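Local coordinates for transaminase (Bacillus megaterium, PDB 5G0A), which probably catalyses S-selective transfer of amino groups between amines and carbonyl compounds, with pyridoxal-5'-phosphate as its cofactor, at residues E237-Q240 against A245-P248; M191-N196 against R220-N225; Y384-I389 against L447-G452; N130-Y135 against G263-N268. One frame throughout, in Å; residues are numbered along the deposited sequence.

Interaction 1 of 4, residues E237-Q240 against A245-P248; sequences EVSQ and AMPP
Ser239 and Gln240 converge on one backbone oxygen, that of Ala245. The Ser239 hydroxyl, turned away from its own backbone N (chi1 176°), donates to Ala245 O at 3.0 Å, arriving from above the carbonyl plane. Gln240 N also lies 3.0 Å from Ala245 O, but the 121° angle makes that bond weak. The return bond is better formed: Ala245 N lies 3.1 Å from Gln240 O, in the carbonyl plane and on a lone pair. Together these backbone bonds make a single antiparallel bridge. This end is tightly buried, and Ala245 suits it because its methyl, CB, just fits 3.5 Å from Gln240 OE1, while Gln240 NE2 is held by Asp147 and the carbonyl of Glu145. Met246 and Pro247, by contrast, are partly exposed, with Met246 bending back to bring SD 3.2 Å from Ser239 OG. With a valine at Ser239, Ala245 O is likely to keep only the weak Gln240 bond across the contact, and Met246 SD to lose its polar neighbour. The arrangement belongs to the loop after strand 231-236, whose first residue here, Glu237, lines the pyridoxal-5'-phosphate pocket, at the strand ends where fold-type I aminotransferases bind their cofactor.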
loop_
_atom_site.group_PDB
_atom_site.type_symbol
_atom_site.label_atom_id
_atom_site.label_comp_id
_atom_site.label_asym_id
_atom_site.label_seq_id
_atom_site.Cartn_x
_atom_site.Cartn_y
_atom_site.Cartn_z
ATOM N N GLU B 237 -14.445 2.840 -19.748
ATOM C CA GLU B 237 -15.880 2.972 -20.044
ATOM C C GLU B 237 -15.863 3.563 -21.441
ATOM O O GLU B 237 -15.087 4.499 -21.694
ATOM C CB GLU B 237 -16.559 4.016 -19.154
ATOM C CG GLU B 237 -16.455 3.859 -17.650
ATOM C CD GLU B 237 -17.020 5.079 -16.939
ATOM O OE1 GLU B 237 -18.266 5.263 -16.969
ATOM O OE2 GLU B 237 -16.229 5.884 -16.397
ATOM N N VAL B 238 -16.688 3.068 -22.353
ATOM C CA VAL B 238 -16.607 3.616 -23.727
ATOM C C VAL B 238 -17.150 5.034 -23.756
ATOM O O VAL B 238 -16.744 5.854 -24.579
ATOM C CB VAL B 238 -17.304 2.765 -24.802
ATOM C CG1 VAL B 238 -16.701 1.372 -24.887
ATOM C CG2 VAL B 238 -18.826 2.756 -24.624
ATOM N N SER B 239 -18.096 5.311 -22.877
ATOM C CA SER B 239 -18.554 6.658 -22.663
ATOM C C SER B 239 -18.522 6.821 -21.165
ATOM O O SER B 239 -19.190 6.062 -20.448
ATOM C CB SER B 239 -19.981 6.821 -23.201
ATOM O OG SER B 239 -20.487 8.110 -22.928
ATOM N N GLN B 240 -17.727 7.772 -20.678
ATOM C CA GLN B 240 -17.644 7.993 -19.232
ATOM C C GLN B 240 -19.014 8.443 -18.756
ATOM O O GLN B 240 -19.527 9.464 -19.221
ATOM C CB GLN B 240 -16.525 8.985 -18.883
ATOM C CG GLN B 240 -15.140 8.340 -18.994
ATOM C CD GLN B 240 -13.997 9.335 -18.890
ATOM O OE1 GLN B 240 -14.036 10.425 -19.486
ATOM N NE2 GLN B 240 -12.949 8.954 -18.152
ATOM N N ALA B 245 -18.602 12.019 -20.633
ATOM C CA ALA B 245 -17.701 12.272 -21.756
ATOM C C ALA B 245 -17.818 11.194 -22.822
ATOM O O ALA B 245 -18.164 10.045 -22.533
ATOM C CB ALA B 245 -16.263 12.406 -21.273
ATOM N N MET B 246 -17.549 11.590 -24.062
ATOM C CA MET B 246 -17.602 10.704 -25.213
ATOM C C MET B 246 -16.222 10.725 -25.857
ATOM O O MET B 246 -15.660 11.799 -26.066
ATOM C CB MET B 246 -18.636 11.204 -26.226
ATOM C CG MET B 246 -20.082 10.934 -25.849
ATOM S SD MET B 246 -20.486 9.182 -25.975
ATOM C CE MET B 246 -20.452 8.909 -27.753
ATOM N N PRO B 247 -15.666 9.547 -26.168
ATOM C CA PRO B 247 -14.314 9.546 -26.713
ATOM C C PRO B 247 -14.299 9.822 -28.219
ATOM O O PRO B 247 -15.323 9.651 -28.883
ATOM C CB PRO B 247 -13.850 8.117 -26.447
ATOM C CG PRO B 247 -15.095 7.297 -26.531
ATOM C CD PRO B 247 -16.243 8.189 -26.122
ATOM N N PRO B 248 -13.136 10.238 -28.760
ATOM C CA PRO B 248 -12.975 10.240 -30.208
ATOM C C PRO B 248 -13.122 8.812 -30.700
ATOM O O PRO B 248 -12.636 7.881 -30.044
ATOM C CB PRO B 248 -11.532 10.713 -30.399
ATOM C CG PRO B 248 -10.841 10.367 -29.119
ATOM C CD PRO B 248 -11.885 10.585 -28.060
#

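Interaction 2 of 4, residues M191-N196 against R220-N225; sequences MAPSPN and RRMIEN
Met222 reaches from helix 214-226 to Met191 and Ala192 on strand 189-192, an alpha/beta contact in which a helix lies against an outer strand, within this chain, of the seven-stranded sheet. Most of the buried surface belongs to Met222. Its CG stands opposite the carbonyl carbon (chi1 -73°), the chain runs straight to SD, and the last torsion then folds CE over the strand's backbone. The sulfur, Met222 SD, sits beside the main chain, 3.8 Å from Ala192 CA, and touches the Ala192 methyl, CB, at 4.2 Å. Pro193 meets it just as lightly, through CD. A long, unbranched thioether suits the place because it can reach the strand and turn its end along the backbone. Shortening Met222 to an alanine is likely to open a gap between helix and strand and leave Ala192 and Pro193 without a partner from this helix segment. Ala192 is small enough to let the sulfur approach. Met191 contributes mainly backbone, for its side chain leaves in the other direction and packs on Asn225 of the second subunit. The helix also faces that subunit through Arg221, salt-bridged to its Glu145. Within the strand contact the nearest approach is that of Met222 CE to Met191 O, at 3.5 Å.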
loop_
_atom_site.group_PDB
_atom_site.type_symbol
_atom_site.label_atom_id
_atom_site.label_comp_id
_atom_site.label_asym_id
_atom_site.label_seq_id
_atom_site.Cartn_x
_atom_site.Cartn_y
_atom_site.Cartn_z
ATOM N N MET B 191 -3.243 5.764 -13.057
ATOM C CA MET B 191 -4.221 6.626 -13.731
ATOM C C MET B 191 -3.671 7.170 -15.050
ATOM O O MET B 191 -2.774 8.017 -15.054
ATOM C CB MET B 191 -4.685 7.794 -12.829
ATOM C CG MET B 191 -5.652 8.727 -13.548
ATOM S SD MET B 191 -6.211 10.106 -12.539
ATOM C CE MET B 191 -4.883 11.286 -12.814
ATOM N N ALA B 192 -4.237 6.693 -16.157
ATOM C CA ALA B 192 -3.879 7.159 -17.512
ATOM C C ALA B 192 -4.732 8.330 -17.918
ATOM O O ALA B 192 -5.731 8.642 -17.254
ATOM C CB ALA B 192 -4.038 6.012 -18.515
ATOM N N PRO B 193 -4.351 9.008 -19.017
ATOM C CA PRO B 193 -5.152 10.182 -19.400
ATOM C C PRO B 193 -6.568 9.823 -19.850
ATOM O O PRO B 193 -6.813 8.736 -20.366
ATOM C CB PRO B 193 -4.368 10.818 -20.559
ATOM C CG PRO B 193 -3.226 9.902 -20.868
ATOM C CD PRO B 193 -3.084 8.897 -19.770
ATOM N N SER B 194 -7.500 10.732 -19.631
ATOM C CA SER B 194 -8.824 10.552 -20.195
ATOM C C SER B 194 -8.717 10.616 -21.734
ATOM O O SER B 194 -7.791 11.249 -22.273
ATOM C CB SER B 194 -9.763 11.633 -19.662
ATOM O OG SER B 194 -9.388 12.901 -20.130
ATOM N N PRO B 195 -9.659 9.977 -22.442
ATOM C CA PRO B 195 -9.651 10.054 -23.905
ATOM C C PRO B 195 -9.742 11.474 -24.467
ATOM O O PRO B 195 -9.339 11.701 -25.606
ATOM C CB PRO B 195 -10.919 9.284 -24.299
ATOM C CG PRO B 195 -11.139 8.340 -23.182
ATOM C CD PRO B 195 -10.747 9.104 -21.947
ATOM N N ASN B 196 -10.276 12.409 -23.686
ATOM C CA ASN B 196 -10.520 13.778 -24.149
ATOM C C ASN B 196 -9.470 14.789 -23.690
ATOM O O ASN B 196 -9.665 15.997 -23.834
ATOM C CB ASN B 196 -11.904 14.257 -23.693
ATOM C CG ASN B 196 -13.030 13.769 -24.594
ATOM O OD1 ASN B 196 -12.798 13.149 -25.638
ATOM N ND2 ASN B 196 -14.263 14.062 -24.198
ATOM N N ARG B 220 0.390 3.884 -23.084
ATOM C CA ARG B 220 1.339 2.821 -23.425
ATOM C C ARG B 220 2.684 3.069 -22.728
ATOM O O ARG B 220 3.277 2.144 -22.199
ATOM C CB ARG B 220 1.539 2.776 -24.939
ATOM C CG ARG B 220 2.553 1.737 -25.404
ATOM C CD ARG B 220 2.818 1.823 -26.904
ATOM N NE ARG B 220 2.996 3.191 -27.395
ATOM C CZ ARG B 220 4.145 3.873 -27.397
ATOM N NH1 ARG B 220 5.263 3.343 -26.911
ATOM N NH2 ARG B 220 4.168 5.110 -27.879
ATOM N N ARG B 221 3.140 4.320 -22.742
ATOM C CA ARG B 221 4.395 4.709 -22.072
ATOM C C ARG B 221 4.381 4.371 -20.587
ATOM O O ARG B 221 5.380 3.901 -20.040
ATOM C CB ARG B 221 4.669 6.208 -22.268
ATOM C CG ARG B 221 5.173 6.599 -23.645
ATOM C CD ARG B 221 6.700 6.682 -23.667
ATOM N NE ARG B 221 7.215 7.830 -22.917
ATOM C CZ ARG B 221 7.843 8.889 -23.440
ATOM N NH1 ARG B 221 8.054 8.997 -24.749
ATOM N NH2 ARG B 221 8.274 9.851 -22.636
ATOM N N MET B 222 3.241 4.629 -19.931
ATOM C CA MET B 222 3.097 4.329 -18.516
ATOM C C MET B 222 3.190 2.834 -18.281
ATOM O O MET B 222 3.844 2.384 -17.356
ATOM C CB MET B 222 1.753 4.847 -17.981
ATOM C CG MET B 222 1.662 6.355 -17.817
ATOM S SD MET B 222 -0.058 6.811 -17.455
ATOM C CE MET B 222 -0.349 5.684 -16.120
ATOM N N ILE B 223 2.527 2.042 -19.135
ATOM C CA ILE B 223 2.616 0.594 -19.004
ATOM C C ILE B 223 4.039 0.077 -19.233
ATOM O O ILE B 223 4.480 -0.838 -18.551
ATOM C CB ILE B 223 1.601 -0.126 -19.929
ATOM C CG1 ILE B 223 0.183 0.279 -19.486
ATOM C CG2 ILE B 223 1.785 -1.643 -19.899
ATOM C CD1 ILE B 223 -0.890 -0.070 -20.510
ATOM N N GLU B 224 4.711 0.618 -20.240
ATOM C CA GLU B 224 6.112 0.257 -20.492
ATOM C C GLU B 224 6.983 0.572 -19.280
ATOM O O GLU B 224 7.790 -0.255 -18.852
ATOM C CB GLU B 224 6.643 1.019 -21.707
ATOM C CG GLU B 224 6.089 0.499 -23.016
ATOM C CD GLU B 224 6.530 1.362 -24.179
ATOM O OE1 GLU B 224 7.036 2.483 -23.939
ATOM O OE2 GLU B 224 6.379 0.903 -25.310
ATOM N N ASN B 225 6.795 1.760 -18.719
ATOM C CA ASN B 225 7.602 2.207 -17.578
ATOM C C ASN B 225 7.441 1.331 -16.346
ATOM O O ASN B 225 8.406 0.953 -15.718
ATOM C CB ASN B 225 7.269 3.659 -17.251
ATOM C CG ASN B 225 8.226 4.262 -16.232
ATOM O OD1 ASN B 225 8.039 4.117 -15.026
ATOM N ND2 ASN B 225 9.275 4.926 -16.722
#

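Interaction 3 of 4, residues Y384-I389 against L447-G452; sequences YGLLWI and LNVSRG. Unlike the reference sequence in segment 447-452: Gly452 (reference Glu).
Leu386 points from the tip of a beta hairpin with a two-residue turn into the loop that leads to helix 451-468, where Leu447 and Val449 receive it. Strands 378-384 and 387-392 are joined here, Tyr384 and Leu387 exchanging both backbone bonds; Gly385, with a positive phi of 51°, resembles the first corner of a type II' turn, a conformation that favours glycine. The forked end of Leu386 divides its work. Branch CD1 of Leu386 meets Val449 CG1 at 3.6 Å, the two side chains crossing obliquely rather than lying alongside. Branch CD2 of Leu386 rests on the Leu447 backbone, 3.9 Å from its CA, and more lightly on the end of that side chain, 4.2 Å from Leu447 CD2. Val449 presents CG1 from the position between its backbone N and carbonyl carbon (chi1 66°), which turns this methyl toward the hairpin. A leucine suits the tip because its two methyls reach two neighbours at once; Ala357 of helix 353-374 packs on it as well. Just beyond, Ser450 caps the start of helix 451-468 through Asp453 N. The turn is braced by its own tryptophan: Trp388 NE1 donates to Gly385 O at 2.9 Å, from above the carbonyl plane, with an N-H...O angle of 154°.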
loop_
_atom_site.group_PDB
_atom_site.type_symbol
_atom_site.label_atom_id
_atom_site.label_comp_id
_atom_site.label_asym_id
_atom_site.label_seq_id
_atom_site.Cartn_x
_atom_site.Cartn_y
_atom_site.Cartn_z
ATOM N N TYR B 384 -25.838 8.693 -28.181
ATOM C CA TYR B 384 -26.447 7.610 -28.930
ATOM C C TYR B 384 -27.515 6.961 -28.048
ATOM O O TYR B 384 -27.463 7.086 -26.822
ATOM C CB TYR B 384 -25.421 6.572 -29.432
ATOM C CG TYR B 384 -24.206 6.280 -28.548
ATOM C CD1 TYR B 384 -24.235 6.479 -27.167
ATOM C CD2 TYR B 384 -23.038 5.760 -29.114
ATOM C CE1 TYR B 384 -23.119 6.197 -26.378
ATOM C CE2 TYR B 384 -21.929 5.464 -28.332
ATOM C CZ TYR B 384 -21.983 5.674 -26.968
ATOM O OH TYR B 384 -20.877 5.387 -26.191
ATOM N N GLY B 385 -28.492 6.300 -28.664
ATOM C CA GLY B 385 -29.556 5.623 -27.900
ATOM C C GLY B 385 -30.192 6.554 -26.892
ATOM O O GLY B 385 -30.630 7.652 -27.243
ATOM N N LEU B 386 -30.253 6.117 -25.627
ATOM C CA LEU B 386 -30.741 6.971 -24.550
ATOM C C LEU B 386 -29.617 7.401 -23.582
ATOM O O LEU B 386 -29.759 7.319 -22.354
ATOM C CB LEU B 386 -31.867 6.258 -23.778
ATOM C CG LEU B 386 -33.294 6.290 -24.368
ATOM C CD1 LEU B 386 -33.831 7.709 -24.480
ATOM C CD2 LEU B 386 -33.370 5.556 -25.707
ATOM N N LEU B 387 -28.506 7.877 -24.138
ATOM C CA LEU B 387 -27.413 8.399 -23.326
ATOM C C LEU B 387 -26.790 9.593 -24.058
ATOM O O LEU B 387 -26.111 9.423 -25.077
ATOM C CB LEU B 387 -26.360 7.306 -23.075
ATOM C CG LEU B 387 -25.200 7.666 -22.115
ATOM C CD1 LEU B 387 -25.696 7.977 -20.702
ATOM C CD2 LEU B 387 -24.180 6.544 -22.093
ATOM N N TRP B 388 -27.041 10.789 -23.545
ATOM C CA TRP B 388 -26.626 12.011 -24.237
ATOM C C TRP B 388 -25.840 12.928 -23.312
ATOM O O TRP B 388 -26.180 13.088 -22.137
ATOM C CB TRP B 388 -27.842 12.710 -24.904
ATOM C CG TRP B 388 -28.373 11.860 -26.033
ATOM C CD1 TRP B 388 -29.285 10.852 -25.946
ATOM C CD2 TRP B 388 -27.968 11.913 -27.404
ATOM N NE1 TRP B 388 -29.465 10.268 -27.175
ATOM C CE2 TRP B 388 -28.673 10.910 -28.089
ATOM C CE3 TRP B 388 -27.084 12.727 -28.123
ATOM C CZ2 TRP B 388 -28.517 10.689 -29.456
ATOM C CZ3 TRP B 388 -26.923 12.501 -29.471
ATOM C CH2 TRP B 388 -27.635 11.500 -30.125
ATOM N N ILE B 389 -24.751 13.486 -23.836
ATOM C CA ILE B 389 -24.054 14.549 -23.145
ATOM C C ILE B 389 -24.338 15.835 -23.898
ATOM O O ILE B 389 -24.404 15.824 -25.123
ATOM C CB ILE B 389 -22.517 14.356 -23.102
ATOM C CG1 ILE B 389 -21.953 14.123 -24.506
ATOM C CG2 ILE B 389 -22.121 13.238 -22.146
ATOM C CD1 ILE B 389 -20.652 14.858 -24.761
ATOM N N LEU B 447 -35.547 2.927 -22.597
ATOM C CA LEU B 447 -35.307 2.657 -24.010
ATOM C C LEU B 447 -36.587 2.810 -24.836
ATOM O O LEU B 447 -36.524 3.164 -26.024
ATOM C CB LEU B 447 -34.730 1.265 -24.214
ATOM C CG LEU B 447 -33.474 0.933 -23.369
ATOM C CD1 LEU B 447 -32.889 -0.400 -23.780
ATOM C CD2 LEU B 447 -32.455 2.058 -23.481
ATOM N N ASN B 448 -37.721 2.544 -24.188
ATOM C CA ASN B 448 -39.041 2.680 -24.824
ATOM C C ASN B 448 -39.757 4.022 -24.568
ATOM O O ASN B 448 -40.998 4.110 -24.690
ATOM C CB ASN B 448 -39.933 1.497 -24.415
ATOM C CG ASN B 448 -40.279 1.511 -22.935
ATOM O OD1 ASN B 448 -39.617 2.159 -22.147
ATOM N ND2 ASN B 448 -41.339 0.798 -22.560
ATOM N N VAL B 449 -38.992 5.055 -24.206
ATOM C CA VAL B 449 -39.529 6.395 -23.947
ATOM C C VAL B 449 -40.319 6.852 -25.177
ATOM O O VAL B 449 -39.966 6.516 -26.301
ATOM C CB VAL B 449 -38.431 7.425 -23.550
ATOM C CG1 VAL B 449 -37.454 7.711 -24.701
ATOM C CG2 VAL B 449 -39.039 8.725 -23.025
ATOM N N SER B 450 -41.422 7.549 -24.945
ATOM C CA SER B 450 -42.272 7.979 -26.066
ATOM C C SER B 450 -41.755 9.259 -26.697
ATOM O O SER B 450 -41.057 10.054 -26.061
ATOM C CB SER B 450 -43.723 8.167 -25.590
ATOM O OG SER B 450 -43.837 9.309 -24.755
ATOM N N ARG B 451 -42.125 9.472 -27.961
ATOM C CA ARG B 451 -41.841 10.736 -28.634
ATOM C C ARG B 451 -42.430 11.901 -27.852
ATOM O O ARG B 451 -41.783 12.929 -27.703
ATOM C CB ARG B 451 -42.390 10.727 -30.076
ATOM C CG ARG B 451 -41.764 9.669 -30.983
ATOM C CD ARG B 451 -40.492 10.168 -31.663
ATOM N NE ARG B 451 -39.735 9.109 -32.345
ATOM C CZ ARG B 451 -39.465 9.077 -33.651
ATOM N NH1 ARG B 451 -39.883 10.043 -34.463
ATOM N NH2 ARG B 451 -38.758 8.070 -34.152
ATOM N N GLY B 452 -43.654 11.732 -27.349
ATOM C CA GLY B 452 -44.324 12.780 -26.562
ATOM C C GLY B 452 -43.547 13.157 -25.319
ATOM O O GLY B 452 -43.468 14.327 -24.962
#

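Interaction 4 of 4, residues N130-Y135 against G263-N268; sequences NIARLY and GVLWIN. Unlike the reference sequence in segment 263-268: Asn268 (reference Thr).
Leu265 carries its CG opposite its carbonyl carbon (chi1 -62°) and continues straight to CD1, which reaches Ala132 and Tyr135 on helix 121-136. Tyr135 answers with its ring swung opposite its backbone N (chi1 176°), which lays the ring beside that methyl. CD1 of Leu265 thus fits between the two helix residues, 3.8 Å from Ala132 CB and 4.0 Å from Tyr135 CD2. It meets the ring obliquely, the two side chains crossing at about a right angle. Two residues further along the strand, Ile267 brings CD1 to 3.9 Å from Ala132 CB on the same side of the sheet. Alanine fits this helix position because its methyl leaves room for both larger chains, while the strand supplies the bulk. The helix and strand segments run nearly antiparallel, at 173°, with axes 10.1 Å apart, the usual layering of helix on sheet in an alpha/beta fold. The tyrosine ring is held further by an edge-to-face contact with Phe319, and the third subunit packs against Asn130, Ile131, Arg133 and Leu134. No hydrogen bond spans the two segments, so their association here rests on apolar fit, which is largely buried and imposes little directional constraint.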
loop_
_atom_site.group_PDB
_atom_site.type_symbol
_atom_site.label_atom_id
_atom_site.label_comp_id
_atom_site.label_asym_id
_atom_site.label_seq_id
_atom_site.Cartn_x
_atom_site.Cartn_y
_atom_site.Cartn_z
ATOM N N ASN B 130 -10.422 -8.920 -9.654
ATOM C CA ASN B 130 -9.886 -10.151 -9.091
ATOM C C ASN B 130 -9.506 -11.157 -10.185
ATOM O O ASN B 130 -8.418 -11.772 -10.146
ATOM C CB ASN B 130 -10.897 -10.784 -8.119
ATOM C CG ASN B 130 -11.101 -9.949 -6.860
ATOM O OD1 ASN B 130 -10.344 -9.005 -6.606
ATOM N ND2 ASN B 130 -12.122 -10.289 -6.062
ATOM N N ILE B 131 -10.410 -11.343 -11.154
ATOM C CA ILE B 131 -10.182 -12.331 -12.201
ATOM C C ILE B 131 -9.030 -11.909 -13.113
ATOM O O ILE B 131 -8.176 -12.753 -13.442
ATOM C CB ILE B 131 -11.462 -12.580 -13.045
ATOM C CG1 ILE B 131 -12.517 -13.300 -12.206
ATOM C CG2 ILE B 131 -11.142 -13.408 -14.299
ATOM C CD1 ILE B 131 -13.928 -13.179 -12.787
ATOM N N ALA B 132 -9.003 -10.633 -13.517
ATOM C CA ALA B 132 -7.934 -10.141 -14.405
ATOM C C ALA B 132 -6.573 -10.368 -13.735
ATOM O O ALA B 132 -5.629 -10.836 -14.360
ATOM C CB ALA B 132 -8.112 -8.659 -14.757
ATOM N N ARG B 133 -6.491 -10.037 -12.451
ATOM C CA ARG B 133 -5.228 -10.210 -11.703
ATOM C C ARG B 133 -4.841 -11.658 -11.534
ATOM O O ARG B 133 -3.660 -12.004 -11.696
ATOM C CB ARG B 133 -5.293 -9.468 -10.347
ATOM C CG ARG B 133 -5.348 -7.963 -10.566
ATOM C CD ARG B 133 -5.739 -7.221 -9.277
ATOM N NE ARG B 133 -5.262 -5.841 -9.325
ATOM C CZ ARG B 133 -5.905 -4.791 -8.838
ATOM N NH1 ARG B 133 -7.099 -4.932 -8.253
ATOM N NH2 ARG B 133 -5.334 -3.587 -8.937
ATOM N N LEU B 134 -5.817 -12.522 -11.238
ATOM C CA LEU B 134 -5.524 -13.946 -11.102
ATOM C C LEU B 134 -5.107 -14.561 -12.449
ATOM O O LEU B 134 -4.139 -15.336 -12.493
ATOM C CB LEU B 134 -6.699 -14.736 -10.536
ATOM C CG LEU B 134 -6.966 -14.564 -9.025
ATOM C CD1 LEU B 134 -8.389 -15.000 -8.693
ATOM C CD2 LEU B 134 -5.937 -15.245 -8.106
ATOM N N TYR B 135 -5.833 -14.225 -13.511
ATOM C CA TYR B 135 -5.515 -14.842 -14.827
ATOM C C TYR B 135 -4.103 -14.465 -15.278
ATOM O O TYR B 135 -3.317 -15.314 -15.763
ATOM C CB TYR B 135 -6.556 -14.388 -15.870
ATOM C CG TYR B 135 -6.231 -14.892 -17.257
ATOM C CD1 TYR B 135 -6.513 -16.206 -17.618
ATOM C CD2 TYR B 135 -5.594 -14.055 -18.170
ATOM C CE1 TYR B 135 -6.181 -16.668 -18.888
ATOM C CE2 TYR B 135 -5.267 -14.504 -19.444
ATOM C CZ TYR B 135 -5.558 -15.800 -19.778
ATOM O OH TYR B 135 -5.205 -16.212 -21.050
ATOM N N GLY B 263 0.180 -7.370 -24.373
ATOM C CA GLY B 263 -0.126 -8.619 -23.676
ATOM C C GLY B 263 -0.855 -8.347 -22.364
ATOM O O GLY B 263 -0.616 -9.029 -21.361
ATOM N N VAL B 264 -1.764 -7.377 -22.409
ATOM C CA VAL B 264 -2.504 -6.889 -21.222
ATOM C C VAL B 264 -3.990 -7.082 -21.536
ATOM O O VAL B 264 -4.401 -6.974 -22.703
ATOM C CB VAL B 264 -2.123 -5.407 -20.981
ATOM C CG1 VAL B 264 -3.090 -4.663 -20.070
ATOM C CG2 VAL B 264 -0.676 -5.316 -20.467
ATOM N N LEU B 265 -4.781 -7.424 -20.524
ATOM C CA LEU B 265 -6.221 -7.545 -20.721
ATOM C C LEU B 265 -6.919 -6.188 -20.895
ATOM O O LEU B 265 -6.450 -5.157 -20.412
ATOM C CB LEU B 265 -6.860 -8.331 -19.559
ATOM C CG LEU B 265 -6.417 -9.770 -19.334
ATOM C CD1 LEU B 265 -7.077 -10.325 -18.063
ATOM C CD2 LEU B 265 -6.712 -10.664 -20.562
ATOM N N TRP B 266 -8.051 -6.206 -21.610
ATOM C CA TRP B 266 -8.940 -5.068 -21.686
ATOM C C TRP B 266 -10.288 -5.402 -21.040
ATOM O O TRP B 266 -11.009 -6.304 -21.485
ATOM C CB TRP B 266 -9.122 -4.569 -23.157
ATOM C CG TRP B 266 -10.161 -3.496 -23.299
ATOM C CD1 TRP B 266 -10.385 -2.440 -22.445
ATOM C CD2 TRP B 266 -11.115 -3.353 -24.364
ATOM N NE1 TRP B 266 -11.432 -1.675 -22.901
ATOM C CE2 TRP B 266 -11.893 -2.207 -24.075
ATOM C CE3 TRP B 266 -11.389 -4.083 -25.542
ATOM C CZ2 TRP B 266 -12.938 -1.778 -24.904
ATOM C CZ3 TRP B 266 -12.429 -3.643 -26.360
ATOM C CH2 TRP B 266 -13.188 -2.513 -26.037
ATOM N N ILE B 267 -10.577 -4.712 -19.941
ATOM C CA ILE B 267 -11.873 -4.816 -19.274
ATOM C C ILE B 267 -12.672 -3.615 -19.729
ATOM O O ILE B 267 -12.276 -2.473 -19.498
ATOM C CB ILE B 267 -11.732 -4.727 -17.725
ATOM C CG1 ILE B 267 -10.803 -5.835 -17.191
ATOM C CG2 ILE B 267 -13.143 -4.759 -17.091
ATOM C CD1 ILE B 267 -10.407 -5.652 -15.711
ATOM N N ASN B 268 -13.816 -3.841 -20.380
ATOM C CA ASN B 268 -14.718 -2.708 -20.561
ATOM C C ASN B 268 -15.886 -2.761 -19.583
ATOM O O ASN B 268 -16.545 -3.784 -19.456
ATOM C CB ASN B 268 -15.243 -2.539 -21.999
ATOM C CG ASN B 268 -15.929 -1.210 -22.178
ATOM O OD1 ASN B 268 -15.333 -0.141 -21.934
ATOM N ND2 ASN B 268 -17.208 -1.249 -22.554
#

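Interaction 1 is the hub, touching each of the other three. Toward interaction 2, 16 Å away between centres, Pro247 CB packs on Pro195 CB at 3.8 Å. Toward interaction 3, Tyr384 packs against the loop, its OH 3.4 Å from Ser239 CB. Toward interaction 4, Glu237 CA lies 3.7 Å from Asn268 OD1, joining neighbouring strand ends of the central sheet. The cofactor is nearest interaction 1: Glu237 touches pyridoxal-5'-phosphate, and the Gln240 side chain is about 8 Å from it. In interaction 4, the side chain of Ile267 is about 10 Å from the bound pyridoxal-5'-phosphate. Interactions 3 and 4 lie on opposite sides of the chain's centre, 33 Å apart between centres.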